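Local structure of QdtA (Thermoanaerobacterium thermosaccharolyticum, 4ZU5) at residues 69-74 with 89-94. The protein is a WxcM-like protein of the cupin superfamily, with a jelly-roll fold, that binds thymidine. Numbering follows the deposited sequence.
Sequences IRLKIP and LYIGPL. Unlike the reference sequence in segment 89-94: Leu94 (reference Phe).
Ile69 and Leu71 face Leu89 and Ile91 across the interior of the cupin jelly roll, where the two antiparallel sheets of the sandwich pack face to face. Residues 69-73 end strand 67-73 of one sheet and residues 89-91 end strand 87-91 of the other; the axes of the two short segments come within 10.8 Å at an angle of 30°, running in roughly the same direction, a spacing bridged by side chains alone. The main bump is the CD2 methyl of Leu89. Leu89 has CG anti to the backbone N (chi1 178°). This holds the methyl against the branch of Ile69, with Leu89 CD2 3.9 Å from Ile69 CG1 and almost as near to Ile69 CB and CG2. One methyl thus fits the shallow fork where the isoleucine divides, and the two side chains run past each other in opposite senses. Leu71 borders the same hollow and meets Leu89 tip to tip, Leu71 CD1 standing 4.2 Å from Leu89 CD2. The other methyl of Leu71 serves the next residue in register: Leu71 CD2 lies 3.8 Å from Ile91 CD1, the end of an extended isoleucine chain (chi2 170°) that crosses the leucine at a slant. Val5 of strand 5-9 touches both Leu71 and Leu89, while Met99 and Arg97 of strand 96-100 pack on Ile69 and Ile91, respectively. All six touching residues are buried, and the contacts between the strands are between apolar side chains, with Ile91 about 13 Å, by its side chain, from a bound thymidine. Beyond Ile91 strand 87-91 gives way to a loop, and the partner of Ile73 becomes backbone. The carbonyl oxygen of Leu94 accepts a hydrogen bond from the hydroxyl of Tyr128 in helix 125-136; Ile73 CG2 rests 3.9 Å from Leu94 O.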
ATOM      1  N   ILE A  69      17.604   1.554   1.151  1.00 32.64           N
ATOM      2  CA  ILE A  69      17.257   2.659   1.997  1.00 32.99           C
ATOM      3  C   ILE A  69      18.483   2.986   2.820  1.00 31.82           C
ATOM      4  O   ILE A  69      18.975   2.132   3.567  1.00 33.80           O
ATOM      5  CB  ILE A  69      16.146   2.338   3.026  1.00 31.42           C
ATOM      6  CG1 ILE A  69      14.971   1.609   2.411  1.00 35.59           C
ATOM      7  CG2 ILE A  69      15.745   3.610   3.739  1.00 34.39           C
ATOM      8  CD1 ILE A  69      14.423   2.238   1.157  1.00 34.96           C
ATOM      9  N   ARG A  70      18.975   4.202   2.652  1.00 33.39           N
ATOM     10  CA  ARG A  70      20.089   4.692   3.475  1.00 35.59           C
ATOM     11  C   ARG A  70      19.486   5.422   4.660  1.00 32.36           C
ATOM     12  O   ARG A  70      18.809   6.421   4.494  1.00 35.25           O
ATOM     13  CB  ARG A  70      20.999   5.623   2.658  1.00 37.16           C
ATOM     14  CG  ARG A  70      22.053   6.400   3.444  1.00 42.38           C
ATOM     15  CD  ARG A  70      22.942   7.306   2.551  1.00 43.36           C
ATOM     16  NE  ARG A  70      23.612   6.567   1.481  1.00 44.60           N
ATOM     17  CZ  ARG A  70      23.303   6.630   0.189  1.00 41.45           C
ATOM     18  NH1 ARG A  70      22.332   7.404  -0.265  1.00 44.54           N
ATOM     19  NH2 ARG A  70      23.937   5.860  -0.659  1.00 44.63           N
ATOM     20  N   LEU A  71      19.731   4.896   5.858  1.00 33.09           N
ATOM     21  CA  LEU A  71      19.255   5.458   7.088  1.00 33.65           C
ATOM     22  C   LEU A  71      20.436   6.075   7.813  1.00 35.33           C
ATOM     23  O   LEU A  71      21.502   5.463   7.931  1.00 37.21           O
ATOM     24  CB  LEU A  71      18.667   4.379   8.003  1.00 36.62           C
ATOM     25  CG  LEU A  71      17.623   3.513   7.301  1.00 39.11           C
ATOM     26  CD1 LEU A  71      17.421   2.193   8.035  1.00 45.10           C
ATOM     27  CD2 LEU A  71      16.354   4.310   7.234  1.00 37.16           C
ATOM     28  N   LYS A  72      20.214   7.254   8.365  1.00 35.60           N
ATOM     29  CA  LYS A  72      21.252   7.821   9.186  1.00 40.73           C
ATOM     30  C   LYS A  72      20.790   8.707  10.316  1.00 36.43           C
ATOM     31  O   LYS A  72      19.774   9.393  10.254  1.00 33.63           O
ATOM     32  CB  LYS A  72      22.274   8.499   8.273  1.00 49.30           C
ATOM     33  CG  LYS A  72      22.391   9.995   8.343  1.00 56.76           C
ATOM     34  CD  LYS A  72      22.921  10.451   6.992  1.00 69.45           C
ATOM     35  CE  LYS A  72      24.392  10.835   7.050  1.00 75.63           C
ATOM     36  NZ  LYS A  72      24.714  11.366   5.698  1.00 85.42           N
ATOM     37  N   ILE A  73      21.561   8.651  11.393  1.00 35.68           N
ATOM     38  CA  ILE A  73      21.431   9.552  12.489  1.00 34.64           C
ATOM     39  C   ILE A  73      22.879   9.991  12.735  1.00 39.31           C
ATOM     40  O   ILE A  73      23.813   9.435  12.151  1.00 36.49           O
ATOM     41  CB  ILE A  73      20.852   8.839  13.738  1.00 32.19           C
ATOM     42  CG1 ILE A  73      21.744   7.683  14.228  1.00 32.08           C
ATOM     43  CG2 ILE A  73      19.505   8.236  13.392  1.00 33.02           C
ATOM     44  CD1 ILE A  73      21.237   6.973  15.481  1.00 33.94           C
ATOM     45  N   PRO A  74      23.068  10.897  13.678  1.00 41.65           N
ATOM     46  CA  PRO A  74      24.436  11.365  13.864  1.00 46.59           C
ATOM     47  C   PRO A  74      25.382  10.210  14.189  1.00 46.35           C
ATOM     48  O   PRO A  74      25.068   9.335  15.006  1.00 48.79           O
ATOM     49  CB  PRO A  74      24.295  12.360  15.013  1.00 44.78           C
ATOM     50  CG  PRO A  74      22.913  12.892  14.829  1.00 42.84           C
ATOM     51  CD  PRO A  74      22.116  11.663  14.490  1.00 40.36           C
ATOM     52  N   LEU A  89       9.968  -1.870   6.877  1.00 27.58           N
ATOM     53  CA  LEU A  89      10.995  -1.101   7.584  1.00 28.76           C
ATOM     54  C   LEU A  89      10.281   0.015   8.314  1.00 26.43           C
ATOM     55  O   LEU A  89       9.817   0.994   7.724  1.00 24.71           O
ATOM     56  CB  LEU A  89      12.063  -0.580   6.618  1.00 30.51           C
ATOM     57  CG  LEU A  89      13.175   0.277   7.233  1.00 30.17           C
ATOM     58  CD1 LEU A  89      14.046  -0.629   8.059  1.00 32.28           C
ATOM     59  CD2 LEU A  89      13.964   0.901   6.103  1.00 32.16           C
ATOM     60  N   TYR A  90      10.242  -0.129   9.628  1.00 27.41           N
ATOM     61  CA  TYR A  90       9.713   0.919  10.497  1.00 28.79           C
ATOM     62  C   TYR A  90      10.768   1.951  10.718  1.00 28.54           C
ATOM     63  O   TYR A  90      11.914   1.640  11.080  1.00 28.50           O
ATOM     64  CB  TYR A  90       9.371   0.339  11.864  1.00 28.49           C
ATOM     65  CG  TYR A  90       9.084   1.372  12.940  1.00 31.28           C
ATOM     66  CD1 TYR A  90       7.947   2.154  12.913  1.00 31.29           C
ATOM     67  CD2 TYR A  90      10.003   1.637  13.928  1.00 34.10           C
ATOM     68  CE1 TYR A  90       7.767   3.181  13.839  1.00 30.66           C
ATOM     69  CE2 TYR A  90       9.815   2.637  14.862  1.00 33.62           C
ATOM     70  CZ  TYR A  90       8.673   3.394  14.840  1.00 31.80           C
ATOM     71  OH  TYR A  90       8.531   4.386  15.824  1.00 33.14           O
ATOM     72  N   ILE A  91      10.358   3.195  10.551  1.00 28.24           N
ATOM     73  CA  ILE A  91      11.242   4.321  10.788  1.00 29.99           C
ATOM     74  C   ILE A  91      10.536   5.328  11.647  1.00 28.42           C
ATOM     75  O   ILE A  91       9.590   5.945  11.229  1.00 30.98           O
ATOM     76  CB  ILE A  91      11.687   5.034   9.484  1.00 30.50           C
ATOM     77  CG1 ILE A  91      12.357   4.044   8.547  1.00 31.67           C
ATOM     78  CG2 ILE A  91      12.638   6.188   9.802  1.00 33.88           C
ATOM     79  CD1 ILE A  91      12.612   4.585   7.150  1.00 31.81           C
ATOM     80  N   GLY A  92      11.074   5.537  12.833  1.00 30.49           N
ATOM     81  CA  GLY A  92      10.588   6.521  13.746  1.00 32.07           C
ATOM     82  C   GLY A  92      11.162   7.917  13.586  1.00 33.49           C
ATOM     83  O   GLY A  92      11.725   8.228  12.561  1.00 30.66           O
ATOM     84  N   PRO A  93      10.887   8.797  14.551  1.00 38.98           N
ATOM     85  CA  PRO A  93      11.284  10.199  14.481  1.00 38.98           C
ATOM     86  C   PRO A  93      12.796  10.377  14.463  1.00 32.63           C
ATOM     87  O   PRO A  93      13.551   9.577  15.059  1.00 31.47           O
ATOM     88  CB  PRO A  93      10.710  10.773  15.767  1.00 42.03           C
ATOM     89  CG  PRO A  93       9.426  10.027  15.882  1.00 42.98           C
ATOM     90  CD  PRO A  93       9.869   8.604  15.601  1.00 43.62           C
ATOM     91  N   LEU A  94      13.177  11.352  13.655  1.00 33.30           N
ATOM     92  CA  LEU A  94      14.517  11.887  13.624  1.00 34.07           C
ATOM     93  C   LEU A  94      15.529  10.929  13.084  1.00 35.59           C
ATOM     94  O   LEU A  94      16.713  10.955  13.451  1.00 30.74           O
ATOM     95  CB  LEU A  94      14.935  12.323  15.012  1.00 33.54           C
ATOM     96  CG  LEU A  94      14.206  13.596  15.451  1.00 36.04           C
ATOM     97  CD1 LEU A  94      14.683  13.926  16.844  1.00 39.95           C
ATOM     98  CD2 LEU A  94      14.352  14.797  14.534  1.00 41.45           C
TER